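5-formaminoimidazole-4-carboxamide-1-(beta)-D-ribofuranosyl 5'-monophosphate synthetase (Methanocaldococcus jannaschii, PDB 2R7L) catalyses the ATP- and formate-dependent, folate-independent formylation of the purine precursor AICAR to FAICAR, using an ATP-grasp fold. Local coordinates at residues Ile7-Phe11 and Ile356-Ser361; Gln79-Arg83 and Ser107-Pro111; Glu122-Glu128 and Glu310-Arg314; Gly136-Pro140 and Glu305-Phe309. One frame throughout, in Å; residues are numbered along the deposited sequence.

Contact 1: residues Ile7-Phe11 and Ile356-Ser361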
# COMPACT_ATOMS: atom_id res chain seq x y z
N ILE A 7 -1.19 39.99 -3.55
CA ILE A 7 -1.58 38.60 -3.37
C ILE A 7 -1.08 38.04 -2.04
O ILE A 7 -1.83 37.40 -1.30
CB ILE A 7 -1.13 37.71 -4.56
CG1 ILE A 7 -2.09 37.89 -5.74
CG2 ILE A 7 -1.09 36.24 -4.16
CD1 ILE A 7 -3.53 37.54 -5.42
N LEU A 8 0.19 38.31 -1.73
CA LEU A 8 0.78 37.88 -0.46
C LEU A 8 0.01 38.45 0.73
O LEU A 8 -0.17 37.77 1.75
CB LEU A 8 2.25 38.26 -0.37
CG LEU A 8 3.20 37.44 -1.26
CD1 LEU A 8 4.65 37.74 -0.92
CD2 LEU A 8 2.91 35.95 -1.14
N GLU A 9 -0.46 39.69 0.59
CA GLU A 9 -1.22 40.35 1.65
C GLU A 9 -2.68 39.90 1.68
O GLU A 9 -3.39 40.18 2.64
CB GLU A 9 -1.11 41.87 1.52
CG GLU A 9 0.31 42.41 1.75
CD GLU A 9 0.39 43.93 1.73
OE1 GLU A 9 -0.56 44.59 2.20
OE2 GLU A 9 1.42 44.46 1.25
N ILE A 10 -3.12 39.22 0.63
CA ILE A 10 -4.43 38.57 0.64
C ILE A 10 -4.29 37.23 1.37
O ILE A 10 -5.16 36.84 2.15
CB ILE A 10 -4.97 38.31 -0.79
CG1 ILE A 10 -5.33 39.63 -1.48
CG2 ILE A 10 -6.20 37.40 -0.75
CD1 ILE A 10 -6.63 40.25 -1.00
N PHE A 11 -3.18 36.56 1.11
CA PHE A 11 -2.89 35.26 1.69
C PHE A 11 -2.50 35.39 3.16
O PHE A 11 -2.71 34.48 3.95
CB PHE A 11 -1.77 34.57 0.91
CG PHE A 11 -1.41 33.20 1.44
CD1 PHE A 11 -0.25 33.01 2.18
CD2 PHE A 11 -2.25 32.12 1.21
CE1 PHE A 11 0.07 31.76 2.67
CE2 PHE A 11 -1.92 30.86 1.70
CZ PHE A 11 -0.76 30.68 2.43
N ILE A 356 5.50 30.07 0.96
CA ILE A 356 4.36 30.17 0.08
C ILE A 356 4.64 31.21 -1.01
O ILE A 356 3.99 31.22 -2.05
CB ILE A 356 3.10 30.57 0.85
CG1 ILE A 356 1.86 29.98 0.17
CG2 ILE A 356 3.01 32.08 1.00
CD1 ILE A 356 1.95 28.48 -0.00
N ASP A 357 5.63 32.06 -0.76
CA ASP A 357 5.96 33.14 -1.68
C ASP A 357 6.76 32.64 -2.88
O ASP A 357 6.90 33.35 -3.87
CB ASP A 357 6.71 34.26 -0.94
CG ASP A 357 8.08 33.83 -0.47
OD1 ASP A 357 8.23 32.68 -0.01
OD2 ASP A 357 9.02 34.65 -0.55
N LYS A 358 7.27 31.42 -2.80
CA LYS A 358 8.00 30.85 -3.92
C LYS A 358 7.06 30.22 -4.95
O LYS A 358 7.50 29.85 -6.04
CB LYS A 358 9.03 29.82 -3.43
CG LYS A 358 10.28 30.42 -2.80
CD LYS A 358 11.20 29.32 -2.29
CE LYS A 358 12.55 29.86 -1.83
NZ LYS A 358 13.48 30.09 -2.98
N ILE A 359 5.78 30.09 -4.63
CA ILE A 359 4.88 29.31 -5.47
C ILE A 359 3.56 29.97 -5.80
O ILE A 359 2.82 29.49 -6.66
CB ILE A 359 4.59 27.89 -4.88
CG1 ILE A 359 3.82 28.00 -3.56
CG2 ILE A 359 5.87 27.10 -4.68
CD1 ILE A 359 2.93 26.81 -3.28
N ILE A 360 3.22 31.06 -5.12
CA ILE A 360 1.96 31.73 -5.42
C ILE A 360 2.18 33.15 -5.95
O ILE A 360 3.24 33.74 -5.75
CB ILE A 360 0.99 31.76 -4.23
CG1 ILE A 360 1.59 32.56 -3.07
CG2 ILE A 360 0.62 30.33 -3.81
CD1 ILE A 360 0.54 33.07 -2.09
N SER A 361 1.17 33.68 -6.63
CA SER A 361 1.22 35.02 -7.20
C SER A 361 -0.16 35.39 -7.72
O SER A 361 -1.10 34.60 -7.60
CB SER A 361 2.24 35.10 -8.33
OG SER A 361 1.75 34.46 -9.50
OXT SER A 361 -0.36 36.47 -8.27

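Contact 2: residues Gln79-Arg83 and Ser107-Pro111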
# COMPACT_ATOMS: atom_id res chain seq x y z
N GLN A 79 -14.89 35.45 -6.15
CA GLN A 79 -13.57 35.67 -5.59
C GLN A 79 -13.62 35.73 -4.06
O GLN A 79 -12.67 35.35 -3.39
CB GLN A 79 -12.96 36.96 -6.13
CG GLN A 79 -12.90 37.06 -7.64
CD GLN A 79 -12.07 38.23 -8.10
OE1 GLN A 79 -11.03 38.54 -7.50
NE2 GLN A 79 -12.50 38.89 -9.17
N GLU A 80 -14.74 36.23 -3.53
CA GLU A 80 -14.90 36.38 -2.09
C GLU A 80 -15.07 35.05 -1.37
O GLU A 80 -14.40 34.78 -0.38
CB GLU A 80 -16.05 37.33 -1.74
CG GLU A 80 -15.58 38.64 -1.12
CD GLU A 80 -15.03 38.47 0.29
OE1 GLU A 80 -15.70 37.80 1.11
OE2 GLU A 80 -13.93 38.99 0.58
N LYS A 81 -15.99 34.23 -1.88
CA LYS A 81 -16.16 32.89 -1.35
C LYS A 81 -14.83 32.14 -1.32
O LYS A 81 -14.52 31.47 -0.34
CB LYS A 81 -17.17 32.11 -2.19
CG LYS A 81 -18.51 32.79 -2.33
CD LYS A 81 -19.51 31.88 -3.01
CE LYS A 81 -20.86 32.54 -3.19
NZ LYS A 81 -21.81 31.63 -3.88
N LEU A 82 -14.06 32.26 -2.40
CA LEU A 82 -12.77 31.57 -2.49
C LEU A 82 -11.79 32.08 -1.45
O LEU A 82 -10.98 31.32 -0.91
CB LEU A 82 -12.17 31.72 -3.89
CG LEU A 82 -12.81 30.95 -5.05
CD1 LEU A 82 -12.16 31.35 -6.37
CD2 LEU A 82 -12.70 29.44 -4.83
N ARG A 83 -11.86 33.38 -1.17
CA ARG A 83 -10.98 33.99 -0.18
C ARG A 83 -11.40 33.61 1.24
O ARG A 83 -10.56 33.47 2.12
CB ARG A 83 -10.94 35.51 -0.34
CG ARG A 83 -9.91 36.02 -1.34
CD ARG A 83 -9.81 37.53 -1.28
NE ARG A 83 -11.13 38.14 -1.47
CZ ARG A 83 -11.49 38.82 -2.55
NH1 ARG A 83 -10.64 39.00 -3.54
NH2 ARG A 83 -12.72 39.32 -2.62
N SER A 107 -7.69 41.28 -12.43
CA SER A 107 -9.02 41.41 -11.85
C SER A 107 -9.36 40.24 -10.91
O SER A 107 -10.34 40.30 -10.17
CB SER A 107 -10.07 41.51 -12.97
OG SER A 107 -11.38 41.29 -12.49
N PHE A 108 -8.54 39.19 -10.92
CA PHE A 108 -8.81 37.99 -10.12
C PHE A 108 -7.98 37.98 -8.84
O PHE A 108 -6.86 37.48 -8.81
CB PHE A 108 -8.54 36.72 -10.94
CG PHE A 108 -9.17 35.49 -10.36
CD1 PHE A 108 -8.39 34.50 -9.78
CD2 PHE A 108 -10.54 35.33 -10.39
CE1 PHE A 108 -8.98 33.37 -9.24
CE2 PHE A 108 -11.13 34.20 -9.85
CZ PHE A 108 -10.35 33.22 -9.27
N LEU A 109 -8.55 38.54 -7.77
CA LEU A 109 -7.83 38.70 -6.51
C LEU A 109 -7.95 37.47 -5.61
O LEU A 109 -8.62 37.51 -4.57
CB LEU A 109 -8.30 39.95 -5.78
CG LEU A 109 -8.00 41.29 -6.46
CD1 LEU A 109 -8.73 42.42 -5.75
CD2 LEU A 109 -6.50 41.55 -6.50
N VAL A 110 -7.29 36.38 -6.01
CA VAL A 110 -7.25 35.15 -5.23
C VAL A 110 -5.88 34.54 -5.44
O VAL A 110 -5.40 34.49 -6.57
CB VAL A 110 -8.33 34.15 -5.69
CG1 VAL A 110 -8.46 33.00 -4.68
CG2 VAL A 110 -9.66 34.85 -5.86
N PRO A 111 -5.23 34.10 -4.35
CA PRO A 111 -3.92 33.47 -4.49
C PRO A 111 -3.98 32.35 -5.52
O PRO A 111 -4.98 31.64 -5.61
CB PRO A 111 -3.66 32.91 -3.09
CG PRO A 111 -4.42 33.81 -2.19
CD PRO A 111 -5.66 34.18 -2.94

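Contact 3: residues Glu122-Glu128 and Glu310-Arg314. With ATP (adenosine-5'-triphosphate), chain E.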
# COMPACT_ATOMS: atom_id res chain seq x y z
N GLU A 122 2.04 32.16 -22.92
CA GLU A 122 1.54 30.91 -23.48
C GLU A 122 0.36 31.19 -24.40
O GLU A 122 -0.04 30.34 -25.19
CB GLU A 122 1.12 29.93 -22.38
CG GLU A 122 -0.20 30.29 -21.70
CD GLU A 122 -0.79 29.16 -20.85
OE1 GLU A 122 -1.88 29.36 -20.29
OE2 GLU A 122 -0.16 28.08 -20.76
N SER A 123 -0.18 32.40 -24.30
CA SER A 123 -1.35 32.77 -25.07
C SER A 123 -0.96 33.41 -26.40
O SER A 123 -1.69 33.31 -27.38
CB SER A 123 -2.21 33.76 -24.28
OG SER A 123 -1.49 34.95 -24.02
N GLU A 124 0.20 34.06 -26.42
CA GLU A 124 0.65 34.79 -27.59
C GLU A 124 1.75 34.06 -28.32
O GLU A 124 2.82 33.79 -27.77
CB GLU A 124 1.09 36.20 -27.19
CG GLU A 124 -0.04 37.06 -26.62
CD GLU A 124 0.46 38.31 -25.93
OE1 GLU A 124 -0.35 38.98 -25.25
OE2 GLU A 124 1.67 38.62 -26.05
N ARG A 125 1.49 33.76 -29.59
CA ARG A 125 2.39 32.99 -30.44
C ARG A 125 3.80 33.59 -30.54
O ARG A 125 4.79 32.86 -30.60
CB ARG A 125 1.77 32.83 -31.83
CG ARG A 125 2.49 31.83 -32.73
CD ARG A 125 1.78 31.70 -34.08
NE ARG A 125 0.47 31.06 -33.98
CZ ARG A 125 0.26 29.75 -33.88
NH1 ARG A 125 1.30 28.91 -33.84
NH2 ARG A 125 -0.97 29.27 -33.80
N SER A 126 3.87 34.92 -30.55
CA SER A 126 5.15 35.63 -30.64
C SER A 126 6.00 35.49 -29.38
O SER A 126 7.22 35.28 -29.46
CB SER A 126 4.91 37.11 -30.94
OG SER A 126 3.68 37.55 -30.38
N LEU A 127 5.37 35.61 -28.21
CA LEU A 127 6.06 35.42 -26.93
C LEU A 127 6.56 33.99 -26.78
O LEU A 127 7.71 33.75 -26.40
CB LEU A 127 5.12 35.78 -25.77
CG LEU A 127 4.69 37.24 -25.70
CD1 LEU A 127 3.70 37.44 -24.57
CD2 LEU A 127 5.91 38.14 -25.53
N GLU A 128 5.68 33.04 -27.09
CA GLU A 128 6.00 31.62 -27.02
C GLU A 128 7.21 31.28 -27.90
O GLU A 128 8.16 30.63 -27.44
CB GLU A 128 4.78 30.81 -27.47
CG GLU A 128 4.58 29.52 -26.71
CD GLU A 128 3.38 28.75 -27.20
OE1 GLU A 128 3.47 28.13 -28.28
OE2 GLU A 128 2.34 28.76 -26.51
N GLU A 310 4.31 23.40 -29.80
CA GLU A 310 3.50 24.11 -28.82
C GLU A 310 4.03 23.91 -27.40
O GLU A 310 4.91 23.08 -27.16
CB GLU A 310 2.03 23.66 -28.90
CG GLU A 310 1.15 24.57 -29.74
CD GLU A 310 1.05 25.99 -29.18
OE1 GLU A 310 0.61 26.89 -29.92
OE2 GLU A 310 1.39 26.20 -28.00
N MET A 311 3.50 24.70 -26.47
CA MET A 311 3.86 24.59 -25.07
C MET A 311 2.79 25.22 -24.18
O MET A 311 1.97 26.01 -24.66
CB MET A 311 5.20 25.28 -24.80
CG MET A 311 5.12 26.79 -24.89
SD MET A 311 6.41 27.60 -23.92
CE MET A 311 5.64 27.64 -22.31
N SER A 312 2.80 24.85 -22.90
CA SER A 312 1.93 25.46 -21.91
C SER A 312 2.77 25.89 -20.72
O SER A 312 3.84 25.33 -20.46
CB SER A 312 0.86 24.47 -21.46
OG SER A 312 0.17 23.93 -22.57
N ALA A 313 2.29 26.90 -19.99
CA ALA A 313 3.04 27.44 -18.86
C ALA A 313 2.36 27.04 -17.56
O ALA A 313 2.81 27.38 -16.47
CB ALA A 313 3.16 28.95 -18.97
N ARG A 314 1.24 26.33 -17.70
CA ARG A 314 0.58 25.71 -16.57
C ARG A 314 0.26 24.26 -16.93
O ARG A 314 0.85 23.70 -17.85
CB ARG A 314 -0.67 26.49 -16.17
CG ARG A 314 -1.40 27.13 -17.33
CD ARG A 314 -2.06 26.08 -18.17
NE ARG A 314 -2.60 26.65 -19.40
CZ ARG A 314 -3.31 25.98 -20.28
NH1 ARG A 314 -3.77 26.58 -21.37
NH2 ARG A 314 -3.58 24.69 -20.07
PG ATP E . -4.46 21.56 -28.20
O1G ATP E . -4.65 22.37 -26.94
O2G ATP E . -3.27 20.62 -28.16
O3G ATP E . -5.73 20.92 -28.70
PB ATP E . -2.67 23.42 -29.41
O1B ATP E . -1.88 23.13 -28.16
O2B ATP E . -2.93 24.87 -29.78
O3B ATP E . -4.10 22.66 -29.33
PA ATP E . -1.99 23.07 -32.18
O1A ATP E . -0.77 23.87 -32.55
O2A ATP E . -3.38 23.56 -32.49
O3A ATP E . -1.88 22.69 -30.61
O5' ATP E . -1.82 21.63 -32.86
C5' ATP E . -2.96 20.80 -33.02
C4' ATP E . -2.49 19.50 -33.67
O4' ATP E . -2.05 19.75 -35.01
C3' ATP E . -1.30 18.88 -32.96
O3' ATP E . -1.71 18.04 -31.88
C2' ATP E . -0.62 18.11 -34.07
O2' ATP E . -1.21 16.82 -34.22
C1' ATP E . -0.92 18.93 -35.32
N9 ATP E . 0.24 19.81 -35.57
C8 ATP E . 0.41 21.03 -35.02
N7 ATP E . 1.57 21.58 -35.43
C5 ATP E . 2.16 20.72 -36.27
C6 ATP E . 3.40 20.69 -37.07
N6 ATP E . 4.28 21.72 -37.05
N1 ATP E . 3.64 19.59 -37.81
C2 ATP E . 2.78 18.55 -37.84
N3 ATP E . 1.63 18.51 -37.15
C4 ATP E . 1.28 19.54 -36.35
O HOH W 1 -0.61 26.35 -32.25

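Contact 4: residues Gly136-Pro140 and Glu305-Phe309. With ATP (adenosine-5'-triphosphate), chain E.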
# COMPACT_ATOMS: atom_id res chain seq x y z
N GLY A 136 16.60 28.08 -26.95
CA GLY A 136 17.42 27.23 -27.81
C GLY A 136 16.74 25.92 -28.14
O GLY A 136 17.40 24.89 -28.29
N LEU A 137 15.42 25.95 -28.27
CA LEU A 137 14.67 24.73 -28.59
C LEU A 137 14.28 24.65 -30.07
O LEU A 137 13.84 25.63 -30.66
CB LEU A 137 13.42 24.62 -27.71
CG LEU A 137 13.67 24.48 -26.20
CD1 LEU A 137 12.36 24.32 -25.46
CD2 LEU A 137 14.59 23.32 -25.92
N ARG A 138 14.45 23.46 -30.66
CA ARG A 138 14.01 23.21 -32.02
C ARG A 138 12.52 23.47 -32.16
O ARG A 138 11.72 22.99 -31.35
CB ARG A 138 14.30 21.77 -32.42
CG ARG A 138 15.76 21.44 -32.54
CD ARG A 138 15.97 20.02 -33.01
NE ARG A 138 17.38 19.67 -33.08
CZ ARG A 138 18.04 18.99 -32.14
NH1 ARG A 138 17.41 18.59 -31.05
NH2 ARG A 138 19.33 18.72 -32.30
N VAL A 139 12.16 24.26 -33.17
CA VAL A 139 10.77 24.51 -33.53
C VAL A 139 10.60 24.28 -35.03
O VAL A 139 11.60 24.15 -35.76
CB VAL A 139 10.33 25.95 -33.15
CG1 VAL A 139 10.35 26.14 -31.64
CG2 VAL A 139 11.21 26.99 -33.84
N PRO A 140 9.35 24.17 -35.50
CA PRO A 140 9.07 24.10 -36.94
C PRO A 140 9.42 25.43 -37.63
O PRO A 140 9.23 26.49 -37.04
CB PRO A 140 7.55 23.89 -37.00
CG PRO A 140 7.16 23.41 -35.62
CD PRO A 140 8.12 24.08 -34.69
N GLU A 305 15.20 13.92 -33.14
CA GLU A 305 15.22 15.27 -32.63
C GLU A 305 13.81 15.65 -32.29
O GLU A 305 12.91 15.47 -33.11
CB GLU A 305 15.76 16.25 -33.67
CG GLU A 305 17.11 15.88 -34.25
CD GLU A 305 17.48 16.72 -35.47
OE1 GLU A 305 16.56 17.31 -36.09
OE2 GLU A 305 18.68 16.78 -35.81
N LEU A 306 13.61 16.18 -31.08
CA LEU A 306 12.29 16.61 -30.66
C LEU A 306 12.05 18.05 -31.09
O LEU A 306 12.82 18.94 -30.75
CB LEU A 306 12.12 16.44 -29.14
CG LEU A 306 12.00 15.00 -28.64
CD1 LEU A 306 12.34 14.91 -27.16
CD2 LEU A 306 10.59 14.46 -28.90
N VAL A 307 10.99 18.26 -31.87
CA VAL A 307 10.65 19.58 -32.37
C VAL A 307 9.38 20.03 -31.67
O VAL A 307 8.35 19.37 -31.77
CB VAL A 307 10.43 19.57 -33.92
CG1 VAL A 307 10.06 20.96 -34.43
CG2 VAL A 307 11.67 19.07 -34.64
N VAL A 308 9.44 21.14 -30.96
CA VAL A 308 8.27 21.56 -30.20
C VAL A 308 7.41 22.58 -30.94
O VAL A 308 7.85 23.67 -31.28
CB VAL A 308 8.61 21.98 -28.72
CG1 VAL A 308 10.09 22.05 -28.52
CG2 VAL A 308 7.94 23.29 -28.35
N PHE A 309 6.17 22.18 -31.20
CA PHE A 309 5.25 22.98 -31.98
C PHE A 309 4.31 23.76 -31.08
O PHE A 309 3.59 24.64 -31.53
CB PHE A 309 4.46 22.09 -32.94
CG PHE A 309 3.59 21.07 -32.25
CD1 PHE A 309 2.32 21.40 -31.81
CD2 PHE A 309 4.04 19.76 -32.08
CE1 PHE A 309 1.51 20.46 -31.19
CE2 PHE A 309 3.23 18.81 -31.46
CZ PHE A 309 1.96 19.16 -31.01
PG ATP E . -4.46 21.56 -28.20
O1G ATP E . -4.65 22.37 -26.94
O2G ATP E . -3.27 20.62 -28.16
O3G ATP E . -5.73 20.92 -28.70
PB ATP E . -2.67 23.42 -29.41
O1B ATP E . -1.88 23.13 -28.16
O2B ATP E . -2.93 24.87 -29.78
O3B ATP E . -4.10 22.66 -29.33
PA ATP E . -1.99 23.07 -32.18
O1A ATP E . -0.77 23.87 -32.55
O2A ATP E . -3.38 23.56 -32.49
O3A ATP E . -1.88 22.69 -30.61
O5' ATP E . -1.82 21.63 -32.86
C5' ATP E . -2.96 20.80 -33.02
C4' ATP E . -2.49 19.50 -33.67
O4' ATP E . -2.05 19.75 -35.01
C3' ATP E . -1.30 18.88 -32.96
O3' ATP E . -1.71 18.04 -31.88
C2' ATP E . -0.62 18.11 -34.07
O2' ATP E . -1.21 16.82 -34.22
C1' ATP E . -0.92 18.93 -35.32
N9 ATP E . 0.24 19.81 -35.57
C8 ATP E . 0.41 21.03 -35.02
N7 ATP E . 1.57 21.58 -35.43
C5 ATP E . 2.16 20.72 -36.27
C6 ATP E . 3.40 20.69 -37.07
N6 ATP E . 4.28 21.72 -37.05
N1 ATP E . 3.64 19.59 -37.81
C2 ATP E . 2.78 18.55 -37.84
N3 ATP E . 1.63 18.51 -37.15
C4 ATP E . 1.28 19.54 -36.35
O HOH W 2 15.25 18.77 -29.62

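Contact 1: residues Ile7-Phe11 and Ile356-Ser361
The last turn of the N-terminal helix 4-11 lies against the C-terminal tail 356-361, which leaves helix 339-353 through a turn in which Ile-360 N bonds to Ile-356 O at 3.2 Å, then runs extended. The CA atoms of Ile-7 and Ser-361 are 5.9 Å apart and those of Leu-8 and Asp-357 7.1 Å; the two chain ends meet beside strand 87-89, an outer strand of the parallel, Rossmann-like sheet of this ATP-grasp enzyme. No hydrogen bond links the segments; the join is apolar. Ile-7, Leu-8 and Phe-11, one helical face, gather round Ile-360, whose CD1 lies 4.1 Å from Ile-7 CG2, 3.8 Å from Leu-8 CD2 and 4.0 Å from Phe-11 CG. Ile-356 CG2 lies 4.4 Å from Leu-8 CD2 and beside the Phe-11 ring, and Leu-8 CD1 rests 4.0 Å from Asp-357 CB. Ile-88 touches Phe-11, Ile-356 and Ile-360, placing the join beside strand 87-89. The terminal carboxylate forms a salt bridge with Arg-116, while Ser-361 OG bonds to Gly-114 O; Ile-7 CG1 lies 3.4 Å from Ser-361 OXT, a contact without a hydrogen bond. Tightest of the carbon contacts is Phe-11 CE1 against Ile-356 CG2, at 3.4 Å.

Contact 2: residues Gln79-Arg83 and Ser107-Pro111
An inverse gamma turn centred on Leu-109 is held by two side chains of helix 76-84, in the N-terminal Rossmann-like domain with its four-stranded parallel sheet. Gln-79 and Arg-83, one helical turn apart, read consecutive backbone groups of the loop 107-111. The Gln-79 amide uses both ends: NE2 donates to Ser-107 O at 2.8 Å, and OE1 accepts from Leu-109 N in a very short bond of 2.5 Å. Arg-83 NH1 then donates to Leu-109 O at 2.7 Å, with that oxygen near the guanidinium plane. Three peptide groups of a segment without regular secondary structure are thereby satisfied by side chains. NH2 of Arg-83 faces the other way, to Glu-76 in a salt bridge and, weakly, to Glu-80 OE2 at 3.4 Å, so the guanidinium bridges helix acids and loop carbonyl. Beneath this polar layer lies an apolar one: Leu-82 sets CD1 3.9 Å from Phe-108 CZ and CB 4.0 Å from Val-110 CG1, while Gln-79 CB is 3.9 Å from Val-110 CG2. Leu-82 and Val-110 both reach Val-89, Leu-82 also Ile-65, and a backbone hydrogen bond joins Pro-111, which has no N-H to give, to Val-89. The result is a helix laid across the face of the parallel sheet, in the beta-alpha-beta connection from strand 63-66 to 87-89 of a Rossmann-like fold.

Contact 3: residues Glu122-Glu128 and Glu310-Arg314
Two carboxylates meet almost head-on: Glu-128 OE1 and Glu-310 OE2 are 2.9 Å apart, with Glu-128 OE2 3.1 Å from the same oxygen. These are acceptor atoms of like charge, with no hydrogen bond assigned between them, crowded at the predicted Mg(2+) site. Glu-310 OE2 also accepts from Met-311 N at 3.0 Å. Its other oxygen, OE1, takes a hydrogen bond from a water (2.7 Å) that donates to ATP O1A (2.5 Å) as well and accepts a weak one from Arg-125 NH2 (3.3 Å). Arg-125 NH1 stays 4.5 Å from Glu-310 OE1, beyond a salt bridge. At the far end Glu-122 spans the chain's exit from strand 306-312: OE2 accepts from Ala-313 N at 2.8 Å, while OE1 forms a salt bridge with Arg-314 NE at 2.9 Å. Arg-314 also touches His-27, which binds AICAR. Between these polar ends Glu-128 CG packs on Met-311 CG at 3.3 Å, and Met-311 extends to Leu-131 and Leu-132 of helix 125-135. Glu-310 and Gln-297, on neighbouring antiparallel strands, are the predicted Mg(2+) ligands; this is the triphosphate end of an ATP-grasp active site.

Contact 4: residues Gly136-Pro140 and Glu305-Phe309
Glu-305, just ahead of strand 306-312, sits under the guanidinium of Arg-138: its CD lies over one face, 3.8 Å from NE, and the ion pair of Arg-138 NE with Glu-305 OE1 is long at 3.9 Å, with no arginine N-H directed at the oxygen, which also accepts from Asn-301 ND2. Leu-306 follows with its carbonyl near Arg-138 CB (3.6 Å); a water donates to Leu-306 O (2.7 Å) and accepts from Arg-138 NH1 (2.6 Å), tying the arginine to the strand. Val-307 CA and Arg-138 CA, 5.0 Å apart, are the closest CA pair, and Val-307 CG1 presses on Pro-140 CD at 3.7 Å. Val-308 N makes the one direct hydrogen bond between the segments, to Arg-138 O at 3.0 Å, while Val-308 CG1 meets Leu-137 CB at 4.3 Å; Met-274 of helix 268-285 and Leu-132 extend this apolar patch. Phe-309, where the chain turns a corner, places CB 4.0 Å from Pro-140 CG, and its ring reaches ATP, CE1 to C3' at 3.7 Å. Pro-140 CG lies 3.6 Å from ATP N6. After the Schellman motif at Gly-136, the directions of 137-140 and 305-309 differ by 69°. A long ion pair and a water bridge mark one end and apolar contact the other: Pro-140 and Phe-309 give the ATP pocket carbon surface, and hydrogen bonds to ATP come from elsewhere, such as Lys-156 and Val-202.

Contacts 1 and 2 form one continuous body, centres 12 Å apart: Ile-10 CG2 packs 3.7 Å from Arg-83 CD and Ile-7 CD1 3.7 Å from Val-110 O, so the helix 4-11 rests on both the C-terminal tail and the loop 107-111. Contacts 3 and 4, centres 14 Å apart, share strand 306-312 and adjoin in sequence at Phe-309 and Glu-310; both touch ATP, contact 4 at the adenosine and contact 3 toward the phosphates. Contact 1 is 24 Å from contact 3 between centres, and contact 2 is 37 Å from contact 4, across the chain's centre. Along the chain, contact 1 encloses the other three, while contact 4 nests inside contact 3.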